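Local coordinates for protein phosphoglycerate kinase (Coxiella burnetii, PDB 4NG4) that catalyses the reversible transfer of a phosphate group between ATP and 3-phosphoglycerate, a step of glycolysis, at residues A[23-28]-A[144-149]; A[63-68]-A[115-120]; A[217-222]-A[263-268]; A[269-274]-A[304-309]. All blocks are in the same frame, centred on the assembly; numbering follows the deposited sequence.

Contacts 1 and 2 are buried in the core of one domain; contacts 3 and 4 lie in the other, nearer its surface, at least 44 Å away between centres. Contact 1 joins strands 26-31 and 146-149, contact 2 strands 64-69 and 117-120; 26-31 and 64-69 are neighbours in one parallel sheet. Both rest on backbone hydrogen bonds and apolar side chains, to which contact 1 adds the Asp145 carboxylate, bound by Arg26 N and near the Arg26 guanidinium. Contact 3 lies at the surface, where a loop meets an edge strand. Contact 4, partly buried, depends on a carboxylate beside the start of a helix. Pro268 of contact 3 packs against Thr309 of contact 4.

Contact 1 of 4, residues A[23-28]-A[144-149]; sequences HNKRVM and CDIFVM
Val27 beside Ile146 and Met28 beside Phe147 form a buried parallel pairing of strands 26-31 and 146-149, inside the six-stranded sheet of the N-terminal domain. Met28 is held through both its N and its O, which turn to the same strand: Met28 N donates to Ile146 O (3.0 Å), and Met28 O accepts from Val148 N (2.8 Å). At the start of the pairing Arg26 O takes two donors, Ile146 N at 3.2 Å almost in line with the carbonyl and Asp145 N at 3.1 Å from a more bent approach.

Asp145 adds a side-chain bond. Its CG lies beside its own backbone N (chi1 -65°), and OD2 accepts Arg26 N through its anti lone pair, 2.9 Å away and nearly straight at 170°. Arg26 NE stands 3.7 Å from the same Asp145 OD2, a long salt bridge, with guanidinium and carboxylate planes close to perpendicular. Cys144 CA and Asp145 N lie over one face of that guanidinium.

Apolar contacts flank the backbone. Val27 CG1 meets Val148 CG2 at 3.8 Å, while the Lys25 chain crosses Ile146 at about a right angle, CD to CD1 3.6 Å. Among the residues of the other face, Met28 CB touches Cys144 CB and approaches Phe147 CD1.

Strand 64-69 continues the sheet beyond Val27, bonding to it through Arg64 and Met66. Beyond strand 146-149 comes strand 171-174, where Ile146 and Val148 rest on Cys173; the Phe147 ring packs on Val165 and Ala166 of helix 160-168.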
loop_
_atom_site.group_PDB
_atom_site.type_symbol
_atom_site.label_atom_id
_atom_site.label_comp_id
_atom_site.label_asym_id
_atom_site.label_seq_id
_atom_site.Cartn_x
_atom_site.Cartn_y
_atom_site.Cartn_z
ATOM N N HIS A 23 21.468 9.868 21.541
ATOM C CA HIS A 23 22.574 9.471 22.412
ATOM C C HIS A 23 22.058 9.010 23.774
ATOM O O HIS A 23 21.471 9.794 24.522
ATOM C CB HIS A 23 23.557 10.642 22.598
ATOM C CG HIS A 23 24.927 10.235 23.040
ATOM N ND1 HIS A 23 26.061 10.870 22.587
ATOM C CD2 HIS A 23 25.351 9.255 23.872
ATOM C CE1 HIS A 23 27.124 10.302 23.122
ATOM N NE2 HIS A 23 26.722 9.322 23.911
ATOM N N ASN A 24 22.253 7.722 24.065
ATOM C CA ASN A 24 22.011 7.147 25.397
ATOM C C ASN A 24 20.546 7.151 25.835
ATOM O O ASN A 24 20.245 6.931 27.010
ATOM C CB ASN A 24 22.874 7.862 26.452
ATOM C CG ASN A 24 23.437 6.914 27.483
ATOM O OD1 ASN A 24 22.733 6.462 28.387
ATOM N ND2 ASN A 24 24.719 6.609 27.354
ATOM N N LYS A 25 19.635 7.387 24.898
ATOM C CA LYS A 25 18.217 7.438 25.224
ATOM C C LYS A 25 17.573 6.068 25.036
ATOM O O LYS A 25 18.130 5.186 24.375
ATOM C CB LYS A 25 17.511 8.494 24.367
ATOM C CG LYS A 25 17.753 9.932 24.829
ATOM C CD LYS A 25 16.757 10.891 24.181
ATOM C CE LYS A 25 16.651 12.219 24.919
ATOM N NZ LYS A 25 15.404 12.936 24.512
ATOM N N ARG A 26 16.407 5.893 25.649
ATOM C CA ARG A 26 15.580 4.714 25.411
ATOM C C ARG A 26 14.693 5.016 24.224
ATOM O O ARG A 26 13.903 5.958 24.273
ATOM C CB ARG A 26 14.712 4.396 26.623
ATOM C CG ARG A 26 15.487 3.963 27.859
ATOM C CD ARG A 26 14.531 3.724 29.004
ATOM N NE ARG A 26 14.012 4.979 29.553
ATOM C CZ ARG A 26 12.805 5.139 30.106
ATOM N NH1 ARG A 26 11.936 4.129 30.183
ATOM N NH2 ARG A 26 12.454 6.330 30.582
ATOM N N VAL A 27 14.839 4.226 23.161
ATOM C CA VAL A 27 14.156 4.489 21.898
ATOM C C VAL A 27 13.307 3.304 21.523
ATOM O O VAL A 27 13.801 2.186 21.401
ATOM C CB VAL A 27 15.150 4.775 20.752
ATOM C CG1 VAL A 27 14.404 4.948 19.434
ATOM C CG2 VAL A 27 15.987 6.016 21.067
ATOM N N MET A 28 12.028 3.580 21.314
ATOM C CA MET A 28 11.038 2.565 21.005
ATOM C C MET A 28 10.652 2.699 19.528
ATOM O O MET A 28 9.993 3.666 19.137
ATOM C CB MET A 28 9.833 2.765 21.923
ATOM C CG MET A 28 9.075 1.502 22.258
ATOM S SD MET A 28 7.798 1.811 23.493
ATOM C CE MET A 28 8.083 0.419 24.588
ATOM N N CYS A 144 9.685 4.583 27.524
ATOM C CA CYS A 144 10.645 5.183 26.596
ATOM C C CYS A 144 10.733 6.711 26.664
ATOM O O CYS A 144 9.779 7.397 27.041
ATOM C CB CYS A 144 10.308 4.760 25.165
ATOM S SG CYS A 144 9.046 5.789 24.419
ATOM N N ASP A 145 11.901 7.223 26.284
ATOM C CA ASP A 145 12.114 8.658 26.113
ATOM C C ASP A 145 11.527 9.106 24.778
ATOM O O ASP A 145 10.809 10.102 24.717
ATOM C CB ASP A 145 13.605 8.990 26.121
ATOM C CG ASP A 145 14.261 8.704 27.445
ATOM O OD1 ASP A 145 13.897 9.371 28.435
ATOM O OD2 ASP A 145 15.153 7.826 27.487
ATOM N N ILE A 146 11.856 8.368 23.715
ATOM C CA ILE A 146 11.410 8.692 22.360
ATOM C C ILE A 146 10.689 7.514 21.711
ATOM O O ILE A 146 11.121 6.364 21.842
ATOM C CB ILE A 146 12.592 9.090 21.446
ATOM C CG1 ILE A 146 13.367 10.275 22.029
ATOM C CG2 ILE A 146 12.089 9.437 20.048
ATOM C CD1 ILE A 146 14.638 10.565 21.290
ATOM N N PHE A 147 9.593 7.814 21.011
ATOM C CA PHE A 147 8.885 6.823 20.201
ATOM C C PHE A 147 9.065 7.136 18.727
ATOM O O PHE A 147 8.859 8.273 18.309
ATOM C CB PHE A 147 7.396 6.809 20.537
ATOM C CG PHE A 147 6.592 5.851 19.696
ATOM C CD1 PHE A 147 6.886 4.495 19.699
ATOM C CD2 PHE A 147 5.547 6.303 18.899
ATOM C CE1 PHE A 147 6.158 3.605 18.943
ATOM C CE2 PHE A 147 4.817 5.417 18.128
ATOM C CZ PHE A 147 5.123 4.063 18.154
ATOM N N VAL A 148 9.431 6.117 17.949
ATOM C CA VAL A 148 9.628 6.257 16.514
ATOM C C VAL A 148 8.639 5.359 15.766
ATOM O O VAL A 148 8.799 4.134 15.760
ATOM C CB VAL A 148 11.063 5.879 16.119
ATOM C CG1 VAL A 148 11.297 6.159 14.655
ATOM C CG2 VAL A 148 12.041 6.653 16.946
ATOM N N MET A 149 7.613 5.966 15.163
ATOM C CA MET A 149 6.680 5.241 14.309
ATOM C C MET A 149 7.308 5.062 12.948
ATOM O O MET A 149 7.324 5.989 12.141
ATOM C CB MET A 149 5.337 5.974 14.174
ATOM C CG MET A 149 4.291 5.259 13.284
ATOM S SD MET A 149 4.171 3.483 13.575
ATOM C CE MET A 149 2.521 3.132 12.987
#

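Contact 2 of 4, residues A[63-68]-A[115-120]; sequences ARVMIL and GQAILC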
loop_
_atom_site.group_PDB
_atom_site.type_symbol
_atom_site.label_atom_id
_atom_site.label_comp_id
_atom_site.label_asym_id
_atom_site.label_seq_id
_atom_site.Cartn_x
_atom_site.Cartn_y
_atom_site.Cartn_z
ATOM N N ALA A 63 21.737 4.487 20.783
ATOM C CA ALA A 63 20.442 4.442 21.443
ATOM C C ALA A 63 20.352 3.161 22.260
ATOM O O ALA A 63 21.112 2.212 22.035
ATOM C CB ALA A 63 19.315 4.494 20.414
ATOM N N ARG A 64 19.439 3.157 23.226
ATOM C CA ARG A 64 19.037 1.936 23.905
ATOM C C ARG A 64 17.766 1.495 23.200
ATOM O O ARG A 64 16.701 2.065 23.426
ATOM C CB ARG A 64 18.778 2.196 25.392
ATOM C CG ARG A 64 19.933 2.872 26.130
ATOM C CD ARG A 64 19.422 3.684 27.315
ATOM N NE ARG A 64 20.496 4.019 28.251
ATOM C CZ ARG A 64 20.861 3.283 29.300
ATOM N NH1 ARG A 64 20.239 2.144 29.593
ATOM N NH2 ARG A 64 21.862 3.692 30.064
ATOM N N VAL A 65 17.878 0.492 22.333
ATOM C CA VAL A 65 16.815 0.223 21.347
ATOM C C VAL A 65 15.811 -0.864 21.744
ATOM O O VAL A 65 16.190 -2.004 22.001
ATOM C CB VAL A 65 17.413 -0.141 19.961
ATOM C CG1 VAL A 65 16.381 -0.844 19.102
ATOM C CG2 VAL A 65 17.927 1.106 19.266
ATOM N N MET A 66 14.535 -0.488 21.773
ATOM C CA MET A 66 13.437 -1.430 21.958
ATOM C C MET A 66 12.641 -1.563 20.650
ATOM O O MET A 66 11.938 -0.634 20.249
ATOM C CB MET A 66 12.509 -0.946 23.070
ATOM C CG MET A 66 13.104 -1.016 24.459
ATOM S SD MET A 66 12.138 -0.084 25.681
ATOM C CE MET A 66 12.748 1.567 25.375
ATOM N N ILE A 67 12.758 -2.715 19.998
ATOM C CA ILE A 67 12.113 -2.930 18.706
ATOM C C ILE A 67 10.714 -3.503 18.891
ATOM O O ILE A 67 10.546 -4.573 19.462
ATOM C CB ILE A 67 12.913 -3.895 17.816
ATOM C CG1 ILE A 67 14.363 -3.413 17.647
ATOM C CG2 ILE A 67 12.224 -4.029 16.459
ATOM C CD1 ILE A 67 15.277 -4.452 17.033
ATOM N N LEU A 68 9.718 -2.807 18.365
ATOM C CA LEU A 68 8.317 -3.152 18.589
ATOM C C LEU A 68 7.669 -3.633 17.277
ATOM O O LEU A 68 7.902 -3.046 16.226
ATOM C CB LEU A 68 7.600 -1.921 19.134
ATOM C CG LEU A 68 6.510 -2.131 20.173
ATOM C CD1 LEU A 68 7.018 -2.863 21.438
ATOM C CD2 LEU A 68 5.927 -0.771 20.504
ATOM N N GLY A 115 23.523 1.174 22.657
ATOM C CA GLY A 115 24.098 0.524 21.482
ATOM C C GLY A 115 23.603 -0.888 21.195
ATOM O O GLY A 115 23.801 -1.392 20.090
ATOM N N GLN A 116 22.978 -1.546 22.170
ATOM C CA GLN A 116 22.342 -2.836 21.909
ATOM C C GLN A 116 20.851 -2.631 21.626
ATOM O O GLN A 116 20.317 -1.531 21.793
ATOM C CB GLN A 116 22.583 -3.844 23.051
ATOM C CG GLN A 116 21.978 -3.485 24.405
ATOM C CD GLN A 116 21.799 -4.698 25.313
ATOM O OE1 GLN A 116 20.826 -5.455 25.179
ATOM N NE2 GLN A 116 22.733 -4.884 26.243
ATOM N N ALA A 117 20.196 -3.698 21.179
ATOM C CA ALA A 117 18.788 -3.637 20.771
ATOM C C ALA A 117 18.038 -4.893 21.187
ATOM O O ALA A 117 18.519 -6.010 20.998
ATOM C CB ALA A 117 18.685 -3.460 19.268
ATOM N N ILE A 118 16.844 -4.704 21.736
ATOM C CA ILE A 118 16.005 -5.825 22.141
ATOM C C ILE A 118 14.703 -5.783 21.353
ATOM O O ILE A 118 14.265 -4.718 20.916
ATOM C CB ILE A 118 15.757 -5.858 23.689
ATOM C CG1 ILE A 118 14.964 -4.637 24.176
ATOM C CG2 ILE A 118 17.080 -5.943 24.433
ATOM C CD1 ILE A 118 13.467 -4.701 23.892
ATOM N N LEU A 119 14.109 -6.956 21.152
ATOM C CA LEU A 119 12.834 -7.083 20.435
ATOM C C LEU A 119 11.748 -7.513 21.411
ATOM O O LEU A 119 11.785 -8.624 21.943
ATOM C CB LEU A 119 12.950 -8.098 19.285
ATOM C CG LEU A 119 11.695 -8.408 18.458
ATOM C CD1 LEU A 119 11.157 -7.164 17.765
ATOM C CD2 LEU A 119 11.996 -9.503 17.459
ATOM N N CYS A 120 10.795 -6.614 21.648
ATOM C CA CYS A 120 9.637 -6.902 22.479
ATOM C C CYS A 120 8.768 -7.954 21.791
ATOM O O CYS A 120 8.652 -7.970 20.545
ATOM C CB CYS A 120 8.820 -5.626 22.716
ATOM S SG CYS A 120 9.706 -4.306 23.624
#
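Ile118 CG1 sits between its backbone N and carbonyl carbon (chi1 64°), and chi2 of 77° then brings CD1 to Met66 CG, 3.7 Å away; the two chains lie side by side and point the same way. Leu119 CG is anti to its backbone N, and chi2 of 61° sets CD1 against Ile67 CG2 at 3.6 Å as the two side chains cross obliquely. On that same face Val65 CG1 touches Ala117 CB at 3.5 Å. Farther along, Leu68 CD1 lies against Cys120 CB.

The backbones bond in parallel fashion. Val65 N donates to Gln116 O, Val65 O accepts Ile118 N (2.8 Å), Ile67 N donates to Ile118 O (2.7 Å), and Ile67 O accepts Cys120 N (3.0 Å). Before the strands proper, Gly115 N bonds to Ala63 O at 2.7 Å from well above the carbonyl plane.

Helices 46-60 and 86-94 pack on the face of Val65, Ile67 and Leu119, through residues such as Ile55 and Leu92. Such a parallel sheet with covering helices is the Rossmann-like core of the phosphoglycerate kinase N-terminal domain; Ile67 lies about 4 Å, side chain to side chain, from Leu33, a predicted substrate-binding residue.

Contact 3 of 4, residues A[217-222]-A[263-268]; sequences DKVDQL and KNVSLP
Gln221 and Ser266 face each other in a single backbone bridge between the start of strand 221-226 and the loop that follows helix 250-263. Two hydrogen bonds make it. Ser266 N donates to Asp220 O (3.1 Å), and Leu222 N donates to Ser266 O (2.7 Å) nearly in line with that carbonyl. Ser266 is thus held through both its N and its O by the residues flanking Gln221.

Weaker CH to O contacts extend the pairing. Gln221 CA approaches Ser266 O at 3.5 Å. Leu222 O faces Leu267 CA at 3.4 Å and also has Pro268 CD beside it.

The apolar part centres on Val265. With CG1 anti to the backbone N (chi1 167°), this methyl meets Val219 CG2 at 3.7 Å, the two side chains crossing at about a right angle, and it lies 4.3 Å from Leu222 CB.

Charge contributes little across the contact. Asp217 OD1 is 4.4 Å from Lys263 NZ, beyond a salt bridge, though it comes closer to Lys263 CE. The carboxylate of Asp220 turns elsewhere and bonds through OD2 to Leu196 N, tying the segment to strand 196-202.

Asn264, with positive phi, ends helix 250-263 in a Schellman motif and sends the chain into the loop. Leu267 packs back on Phe256 and Ala260 of that helix. The bridge adds a loop residue to the outermost strand of the parallel sheet in the nucleotide-binding C-terminal domain; the side chain of Leu222 lies about 13 Å from the bound ADP.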
loop_
_atom_site.group_PDB
_atom_site.type_symbol
_atom_site.label_atom_id
_atom_site.label_comp_id
_atom_site.label_asym_id
_atom_site.label_seq_id
_atom_site.Cartn_x
_atom_site.Cartn_y
_atom_site.Cartn_z
ATOM N N ASP A 217 -9.439 15.345 -8.091
ATOM C CA ASP A 217 -9.076 16.734 -7.805
ATOM C C ASP A 217 -7.614 17.034 -8.074
ATOM O O ASP A 217 -7.157 18.154 -7.852
ATOM C CB ASP A 217 -9.340 17.053 -6.342
ATOM C CG ASP A 217 -10.725 16.662 -5.920
ATOM O OD1 ASP A 217 -11.688 16.996 -6.657
ATOM O OD2 ASP A 217 -10.842 16.010 -4.856
ATOM N N LYS A 218 -6.877 16.026 -8.525
ATOM C CA LYS A 218 -5.431 16.103 -8.592
ATOM C C LYS A 218 -4.842 15.773 -9.953
ATOM O O LYS A 218 -3.835 16.348 -10.321
ATOM C CB LYS A 218 -4.844 15.181 -7.513
ATOM C CG LYS A 218 -4.887 15.828 -6.128
ATOM C CD LYS A 218 -4.886 14.842 -4.966
ATOM C CE LYS A 218 -5.272 15.563 -3.662
ATOM N NZ LYS A 218 -5.241 14.693 -2.441
ATOM N N VAL A 219 -5.452 14.844 -10.691
ATOM C CA VAL A 219 -4.864 14.308 -11.918
ATOM C C VAL A 219 -5.228 15.127 -13.146
ATOM O O VAL A 219 -6.138 15.947 -13.110
ATOM C CB VAL A 219 -5.311 12.857 -12.161
ATOM C CG1 VAL A 219 -5.040 12.030 -10.927
ATOM C CG2 VAL A 219 -6.790 12.782 -12.554
ATOM N N ASP A 220 -4.499 14.890 -14.232
ATOM C CA ASP A 220 -4.809 15.478 -15.527
ATOM C C ASP A 220 -5.508 14.461 -16.427
ATOM O O ASP A 220 -6.442 14.798 -17.149
ATOM C CB ASP A 220 -3.536 16.003 -16.166
ATOM C CG ASP A 220 -2.928 17.132 -15.371
ATOM O OD1 ASP A 220 -3.418 18.267 -15.485
ATOM O OD2 ASP A 220 -1.975 16.889 -14.612
ATOM N N GLN A 221 -5.037 13.220 -16.383
ATOM C CA GLN A 221 -5.676 12.099 -17.049
ATOM C C GLN A 221 -5.995 11.067 -15.975
ATOM O O GLN A 221 -5.289 11.004 -14.949
ATOM C CB GLN A 221 -4.727 11.482 -18.083
ATOM C CG GLN A 221 -4.576 12.252 -19.412
ATOM C CD GLN A 221 -3.642 13.472 -19.339
ATOM O OE1 GLN A 221 -2.553 13.410 -18.762
ATOM N NE2 GLN A 221 -4.062 14.571 -19.948
ATOM N N LEU A 222 -7.058 10.279 -16.186
ATOM C CA LEU A 222 -7.365 9.132 -15.307
ATOM C C LEU A 222 -7.836 7.943 -16.130
ATOM O O LEU A 222 -8.637 8.096 -17.049
ATOM C CB LEU A 222 -8.441 9.499 -14.281
ATOM C CG LEU A 222 -8.859 8.421 -13.265
ATOM C CD1 LEU A 222 -7.823 8.284 -12.174
ATOM C CD2 LEU A 222 -10.225 8.731 -12.663
ATOM N N LYS A 263 -14.465 19.119 -14.785
ATOM C CA LYS A 263 -13.124 19.415 -14.308
ATOM C C LYS A 263 -12.116 19.338 -15.453
ATOM O O LYS A 263 -10.972 19.717 -15.296
ATOM C CB LYS A 263 -12.722 18.427 -13.222
ATOM C CG LYS A 263 -13.451 18.599 -11.919
ATOM C CD LYS A 263 -13.042 17.507 -10.942
ATOM C CE LYS A 263 -13.488 17.819 -9.529
ATOM N NZ LYS A 263 -14.980 17.861 -9.408
ATOM N N ASN A 264 -12.547 18.832 -16.601
ATOM C CA ASN A 264 -11.676 18.642 -17.760
ATOM C C ASN A 264 -10.548 17.649 -17.496
ATOM O O ASN A 264 -9.402 17.844 -17.922
ATOM C CB ASN A 264 -11.108 19.981 -18.242
ATOM C CG ASN A 264 -10.804 19.967 -19.708
ATOM O OD1 ASN A 264 -11.380 19.172 -20.456
ATOM N ND2 ASN A 264 -9.900 20.840 -20.141
ATOM N N VAL A 265 -10.877 16.596 -16.762
ATOM C CA VAL A 265 -9.952 15.515 -16.527
ATOM C C VAL A 265 -10.238 14.446 -17.569
ATOM O O VAL A 265 -11.356 13.945 -17.657
ATOM C CB VAL A 265 -10.142 14.932 -15.130
ATOM C CG1 VAL A 265 -9.414 13.612 -15.008
ATOM C CG2 VAL A 265 -9.674 15.930 -14.062
ATOM N N SER A 266 -9.242 14.110 -18.380
ATOM C CA SER A 266 -9.450 13.117 -19.414
ATOM C C SER A 266 -9.646 11.742 -18.788
ATOM O O SER A 266 -8.943 11.349 -17.869
ATOM C CB SER A 266 -8.294 13.098 -20.402
ATOM O OG SER A 266 -8.383 11.938 -21.212
ATOM N N LEU A 267 -10.616 11.014 -19.302
ATOM C CA LEU A 267 -11.041 9.787 -18.694
ATOM C C LEU A 267 -11.412 8.815 -19.821
ATOM O O LEU A 267 -12.573 8.444 -19.982
ATOM C CB LEU A 267 -12.217 10.094 -17.771
ATOM C CG LEU A 267 -12.537 9.123 -16.656
ATOM C CD1 LEU A 267 -13.671 9.681 -15.812
ATOM C CD2 LEU A 267 -12.913 7.774 -17.196
ATOM N N PRO A 268 -10.409 8.386 -20.604
ATOM C CA PRO A 268 -10.658 7.519 -21.751
ATOM C C PRO A 268 -11.033 6.144 -21.308
ATOM O O PRO A 268 -10.308 5.543 -20.548
ATOM C CB PRO A 268 -9.296 7.465 -22.447
ATOM C CG PRO A 268 -8.317 7.566 -21.335
ATOM C CD PRO A 268 -8.965 8.499 -20.315
#

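Contact 4 of 4, residues A[269-274]-A[304-309]; sequences LPVDVI and PNTSAT
Asp272 presents its carboxylate to the backbone of Asn305 and Thr306, with both oxygens in use. OD2 takes Asn305 N (2.8 Å) on its syn lone pair. OD1 takes Thr306 N (2.8 Å), also on the syn side but 24° out of the carboxylate plane. The Asn305 amide plane is nearly perpendicular to the carboxylate (82°) and the two side chains cross at about a right angle; Asn305 CB, not the side-chain amide, and Pro304 CD lie near OD2.

Thr306 also donates from OG1 to Asp272 OD1 at 2.6 Å, nearly in line with the C-O bond, giving OD1 two donors. The hydroxyl in turn accepts a weak bond from Val271 N (3.0 Å). With Asp272 CG between its backbone N and carbonyl carbon (chi1 57°), that carbon comes to 3.5 Å from Asn305 N.

The contact therefore anchors the beginning of helix 304-316 to the three-stranded antiparallel sheet through strand 272-276. Amides at a helix start find few acceptors within it; here a carboxylate supplies them. The positive end of the helix dipole would favour the charged form of Asp272, and the three bonds would fix the rotation of its carboxylate.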
loop_
_atom_site.group_PDB
_atom_site.type_symbol
_atom_site.label_atom_id
_atom_site.label_comp_id
_atom_site.label_asym_id
_atom_site.label_seq_id
_atom_site.Cartn_x
_atom_site.Cartn_y
_atom_site.Cartn_z
ATOM N N LEU A 269 -12.167 5.660 -21.771
ATOM C CA LEU A 269 -12.603 4.306 -21.466
ATOM C C LEU A 269 -12.119 3.373 -22.563
ATOM O O LEU A 269 -11.720 3.833 -23.613
ATOM C CB LEU A 269 -14.124 4.264 -21.368
ATOM C CG LEU A 269 -14.771 4.656 -20.039
ATOM C CD1 LEU A 269 -14.014 5.752 -19.318
ATOM C CD2 LEU A 269 -16.207 5.053 -20.323
ATOM N N PRO A 270 -12.146 2.053 -22.320
ATOM C CA PRO A 270 -11.783 1.086 -23.371
ATOM C C PRO A 270 -12.632 1.261 -24.609
ATOM O O PRO A 270 -13.861 1.237 -24.490
ATOM C CB PRO A 270 -12.085 -0.271 -22.720
ATOM C CG PRO A 270 -11.956 -0.027 -21.242
ATOM C CD PRO A 270 -12.406 1.396 -21.023
ATOM N N VAL A 271 -11.998 1.448 -25.773
ATOM C CA VAL A 271 -12.737 1.464 -27.056
ATOM C C VAL A 271 -12.719 0.079 -27.732
ATOM O O VAL A 271 -13.657 -0.280 -28.448
ATOM C CB VAL A 271 -12.239 2.550 -28.029
ATOM C CG1 VAL A 271 -12.020 3.857 -27.306
ATOM C CG2 VAL A 271 -10.969 2.111 -28.703
ATOM N N ASP A 272 -11.659 -0.693 -27.500
ATOM C CA ASP A 272 -11.608 -2.098 -27.921
ATOM C C ASP A 272 -11.185 -3.018 -26.764
ATOM O O ASP A 272 -10.436 -2.601 -25.884
ATOM C CB ASP A 272 -10.707 -2.287 -29.163
ATOM C CG ASP A 272 -9.264 -1.791 -28.968
ATOM O OD1 ASP A 272 -8.901 -1.285 -27.886
ATOM O OD2 ASP A 272 -8.483 -1.921 -29.932
ATOM N N VAL A 273 -11.681 -4.258 -26.777
ATOM C CA VAL A 273 -11.484 -5.232 -25.683
ATOM C C VAL A 273 -11.275 -6.643 -26.226
ATOM O O VAL A 273 -11.599 -6.917 -27.377
ATOM C CB VAL A 273 -12.725 -5.291 -24.748
ATOM C CG1 VAL A 273 -12.876 -4.008 -23.944
ATOM C CG2 VAL A 273 -13.981 -5.566 -25.548
ATOM N N ILE A 274 -10.740 -7.549 -25.417
ATOM C CA ILE A 274 -10.703 -8.941 -25.847
ATOM C C ILE A 274 -11.654 -9.783 -25.026
ATOM O O ILE A 274 -11.610 -9.782 -23.800
ATOM C CB ILE A 274 -9.300 -9.554 -25.836
ATOM C CG1 ILE A 274 -9.334 -10.959 -26.439
ATOM C CG2 ILE A 274 -8.773 -9.654 -24.445
ATOM C CD1 ILE A 274 -8.071 -11.308 -27.247
ATOM N N PRO A 304 -5.794 -3.427 -28.585
ATOM C CA PRO A 304 -4.610 -2.686 -28.991
ATOM C C PRO A 304 -4.832 -1.164 -29.073
ATOM O O PRO A 304 -3.963 -0.401 -28.643
ATOM C CB PRO A 304 -4.284 -3.292 -30.362
ATOM C CG PRO A 304 -5.563 -3.786 -30.864
ATOM C CD PRO A 304 -6.292 -4.291 -29.671
ATOM N N ASN A 305 -5.981 -0.734 -29.606
ATOM C CA ASN A 305 -6.313 0.705 -29.726
ATOM C C ASN A 305 -6.355 1.376 -28.376
ATOM O O ASN A 305 -5.812 2.470 -28.203
ATOM C CB ASN A 305 -7.664 0.932 -30.417
ATOM C CG ASN A 305 -7.849 2.366 -30.891
ATOM O OD1 ASN A 305 -8.419 3.200 -30.194
ATOM N ND2 ASN A 305 -7.366 2.653 -32.081
ATOM N N THR A 306 -6.990 0.705 -27.423
ATOM C CA THR A 306 -7.047 1.186 -26.055
ATOM C C THR A 306 -5.656 1.236 -25.441
ATOM O O THR A 306 -5.219 2.297 -25.005
ATOM C CB THR A 306 -7.964 0.312 -25.172
ATOM O OG1 THR A 306 -9.259 0.179 -25.775
ATOM C CG2 THR A 306 -8.108 0.934 -23.778
ATOM N N SER A 307 -4.930 0.123 -25.436
ATOM C CA SER A 307 -3.626 0.129 -24.762
ATOM C C SER A 307 -2.562 0.940 -25.510
ATOM O O SER A 307 -1.449 1.057 -25.031
ATOM C CB SER A 307 -3.135 -1.288 -24.409
ATOM O OG SER A 307 -3.167 -2.157 -25.508
ATOM N N ALA A 308 -2.905 1.502 -26.668
ATOM C CA ALA A 308 -2.060 2.490 -27.337
ATOM C C ALA A 308 -2.389 3.900 -26.818
ATOM O O ALA A 308 -1.495 4.736 -26.602
ATOM C CB ALA A 308 -2.257 2.407 -28.830
ATOM N N THR A 309 -3.678 4.160 -26.625
ATOM C CA THR A 309 -4.109 5.355 -25.911
ATOM C C THR A 309 -3.431 5.435 -24.533
ATOM O O THR A 309 -2.845 6.471 -24.174
ATOM C CB THR A 309 -5.632 5.379 -25.765
ATOM O OG1 THR A 309 -6.202 5.691 -27.043
ATOM C CG2 THR A 309 -6.081 6.403 -24.714
#